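Local coordinates for protein geranyltranstransferase (PDB 1RTR) that probably catalyses the head-to-tail condensation of isopentenyl diphosphate with allylic diphosphates to give farnesyl diphosphate, an early step of isoprenoid biosynthesis, at residues A[15-20]-A[70-75]. Sequence-based numbering, arbitrary orientation. Where two conformers were deposited one is given.
Sequences NELSVA and ALEMIH
Leu17 and Ala20 pack against Glu72 and Met73 in a small, buried, apolar contact. It joins the last part of helix 6-18, and the residues after it, to helix 65-83 in the largely helical prenyl synthase fold. About 150 Å² is buried in total, and no hydrogen bond crosses between the segments. The backbones stay well apart, with Leu17 CA and Glu72 CA 8.6 Å from each other, and side chains bridge the distance. Leu17 touches with one branch: its CD1 lies 3.7 Å from Glu72 CG. The two side chains cross at about a right angle, so they meet at methyl and methylene rather than running alongside each other. In Glu72, chi1 of -172° sets CG anti to the backbone N, where Leu17 meets it. The bend at chi2 (71°) then turns the carboxylate, whose OE2 forms a salt bridge with Arg44. Leu17 also touches Arg44, so the leucine packs on both members of that ion pair. The second meeting is between methyl groups, Ala20 CB and Met73 CE, at 4.0 Å. The methionine chain is extended from CG through SD to CE, which carries its terminal methyl across to the alanine. Met73 also touches Ile21 and, on helix 105-124, Leu115 and Lys118. The chemistry implies a join held by dispersion and burial of carbon surface, with the charge of Glu72 probably balanced by Arg44.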
ATOM      1  N   ASN A  15      22.071  -3.379   6.468  1.00 65.98           N
ATOM      2  CA  ASN A  15      21.925  -4.306   7.598  1.00 65.76           C
ATOM      3  C   ASN A  15      20.481  -4.361   8.088  1.00 65.91           C
ATOM      4  O   ASN A  15      19.940  -5.441   8.345  1.00 65.97           O
ATOM      5  CB  ASN A  15      22.889  -3.950   8.737  0.65 65.42           C
ATOM      6  CG  ASN A  15      24.354  -4.095   8.340  0.65 64.19           C
ATOM      7  OD1 ASN A  15      24.723  -4.994   7.588  0.65 62.45           O
ATOM      8  ND2 ASN A  15      25.192  -3.201   8.847  0.65 62.87           N
ATOM      9  N   GLU A  16      19.856  -3.197   8.191  1.00 66.11           N
ATOM     10  CA  GLU A  16      18.450  -3.122   8.579  1.00 66.25           C
ATOM     11  C   GLU A  16      17.518  -3.776   7.555  1.00 66.05           C
ATOM     12  O   GLU A  16      16.567  -4.445   7.932  1.00 66.02           O
ATOM     13  CB  GLU A  16      18.037  -1.679   8.852  1.00 66.29           C
ATOM     14  CG  GLU A  16      18.755  -1.063  10.042  1.00 66.85           C
ATOM     15  CD  GLU A  16      18.093  -1.376  11.374  1.00 68.53           C
ATOM     16  OE1 GLU A  16      17.065  -2.100  11.400  1.00 68.42           O
ATOM     17  OE2 GLU A  16      18.599  -0.878  12.405  1.00 69.41           O
ATOM     18  N   LEU A  17      17.806  -3.606   6.271  1.00 66.03           N
ATOM     19  CA  LEU A  17      16.949  -4.162   5.232  1.00 66.12           C
ATOM     20  C   LEU A  17      17.053  -5.683   5.115  1.00 66.55           C
ATOM     21  O   LEU A  17      16.077  -6.333   4.752  1.00 66.84           O
ATOM     22  CB  LEU A  17      17.235  -3.513   3.875  1.00 65.99           C
ATOM     23  CG  LEU A  17      16.815  -2.062   3.622  1.00 65.84           C
ATOM     24  CD1 LEU A  17      17.375  -1.606   2.287  1.00 65.66           C
ATOM     25  CD2 LEU A  17      15.307  -1.880   3.641  1.00 65.30           C
ATOM     26  N   SER A  18      18.230  -6.242   5.409  1.00 66.96           N
ATOM     27  CA  SER A  18      18.460  -7.691   5.336  1.00 67.14           C
ATOM     28  C   SER A  18      17.673  -8.457   6.400  1.00 67.58           C
ATOM     29  O   SER A  18      17.394  -9.653   6.253  1.00 67.58           O
ATOM     30  CB  SER A  18      19.954  -8.013   5.478  1.00 67.18           C
ATOM     31  OG  SER A  18      20.399  -7.850   6.817  1.00 66.29           O
ATOM     32  N   VAL A  19      17.313  -7.756   7.464  1.00 67.94           N
ATOM     33  CA  VAL A  19      16.657  -8.366   8.600  1.00 68.60           C
ATOM     34  C   VAL A  19      15.311  -7.673   8.909  1.00 68.80           C
ATOM     35  O   VAL A  19      14.831  -7.712  10.039  1.00 68.60           O
ATOM     36  CB  VAL A  19      17.642  -8.388   9.810  1.00 68.64           C
ATOM     37  CG1 VAL A  19      17.651  -7.048  10.561  1.00 68.98           C
ATOM     38  CG2 VAL A  19      17.359  -9.562  10.735  1.00 69.57           C
ATOM     39  N   ALA A  20      14.698  -7.069   7.884  1.00 69.45           N
ATOM     40  CA  ALA A  20      13.478  -6.254   8.045  1.00 69.89           C
ATOM     41  C   ALA A  20      12.182  -7.044   7.871  1.00 70.22           C
ATOM     42  O   ALA A  20      11.111  -6.572   8.236  1.00 70.06           O
ATOM     43  CB  ALA A  20      13.498  -5.056   7.093  1.00 69.81           C
ATOM     44  N   ALA A  70      10.811   2.030   5.329  1.00 48.22           N
ATOM     45  CA  ALA A  70       9.544   2.123   4.605  1.00 48.20           C
ATOM     46  C   ALA A  70       9.741   2.690   3.204  1.00 48.38           C
ATOM     47  O   ALA A  70       9.293   2.097   2.223  1.00 48.75           O
ATOM     48  CB  ALA A  70       8.548   2.954   5.373  1.00 47.78           C
ATOM     49  N   LEU A  71      10.440   3.816   3.111  1.00 48.56           N
ATOM     50  CA  LEU A  71      10.680   4.476   1.830  1.00 48.84           C
ATOM     51  C   LEU A  71      11.358   3.550   0.829  1.00 49.07           C
ATOM     52  O   LEU A  71      10.978   3.510  -0.352  1.00 48.99           O
ATOM     53  CB  LEU A  71      11.512   5.749   2.031  1.00 48.94           C
ATOM     54  CG  LEU A  71      11.753   6.665   0.825  1.00 49.24           C
ATOM     55  CD1 LEU A  71      10.470   6.898  -0.027  1.00 47.25           C
ATOM     56  CD2 LEU A  71      12.356   7.978   1.302  1.00 47.76           C
ATOM     57  N   GLU A  72      12.357   2.794   1.294  1.00 49.32           N
ATOM     58  CA  GLU A  72      13.056   1.855   0.410  1.00 49.29           C
ATOM     59  C   GLU A  72      12.167   0.656   0.026  1.00 48.97           C
ATOM     60  O   GLU A  72      12.268   0.134  -1.098  1.00 48.83           O
ATOM     61  CB  GLU A  72      14.399   1.417   1.014  1.00 49.59           C
ATOM     62  CG  GLU A  72      15.289   0.584   0.095  1.00 50.99           C
ATOM     63  CD  GLU A  72      15.912   1.366  -1.061  1.00 54.10           C
ATOM     64  OE1 GLU A  72      15.797   2.616  -1.108  1.00 54.27           O
ATOM     65  OE2 GLU A  72      16.523   0.718  -1.944  1.00 55.05           O
ATOM     66  N   MET A  73      11.291   0.235   0.944  1.00 48.50           N
ATOM     67  CA  MET A  73      10.306  -0.809   0.634  1.00 48.40           C
ATOM     68  C   MET A  73       9.394  -0.352  -0.516  1.00 48.82           C
ATOM     69  O   MET A  73       9.126  -1.123  -1.450  1.00 48.97           O
ATOM     70  CB  MET A  73       9.470  -1.164   1.872  1.00 48.29           C
ATOM     71  CG  MET A  73      10.043  -2.272   2.765  1.00 47.58           C
ATOM     72  SD  MET A  73       9.149  -2.462   4.327  1.00 45.06           S
ATOM     73  CE  MET A  73      10.325  -3.426   5.207  1.00 48.35           C
ATOM     74  N   ILE A  74       8.947   0.908  -0.459  1.00 48.52           N
ATOM     75  CA  ILE A  74       8.096   1.473  -1.501  1.00 48.82           C
ATOM     76  C   ILE A  74       8.823   1.529  -2.836  1.00 48.87           C
ATOM     77  O   ILE A  74       8.248   1.223  -3.881  1.00 48.64           O
ATOM     78  CB  ILE A  74       7.601   2.874  -1.104  1.00 48.91           C
ATOM     79  CG1 ILE A  74       6.758   2.783   0.165  1.00 49.16           C
ATOM     80  CG2 ILE A  74       6.852   3.547  -2.262  1.00 48.44           C
ATOM     81  CD1 ILE A  74       5.292   2.634  -0.057  1.00 49.65           C
ATOM     82  N   HIS A  75      10.087   1.932  -2.797  1.00 49.16           N
ATOM     83  CA  HIS A  75      10.899   1.970  -4.007  1.00 49.38           C
ATOM     84  C   HIS A  75      11.120   0.552  -4.557  1.00 49.24           C
ATOM     85  O   HIS A  75      11.010   0.328  -5.774  1.00 49.28           O
ATOM     86  CB  HIS A  75      12.216   2.721  -3.756  1.00 49.48           C
ATOM     87  CG  HIS A  75      13.236   2.534  -4.833  1.00 50.74           C
ATOM     88  ND1 HIS A  75      13.127   3.123  -6.077  1.00 52.10           N
ATOM     89  CD2 HIS A  75      14.387   1.819  -4.855  1.00 52.69           C
ATOM     90  CE1 HIS A  75      14.161   2.775  -6.821  1.00 51.78           C
ATOM     91  NE2 HIS A  75      14.944   1.988  -6.102  1.00 53.95           N
TER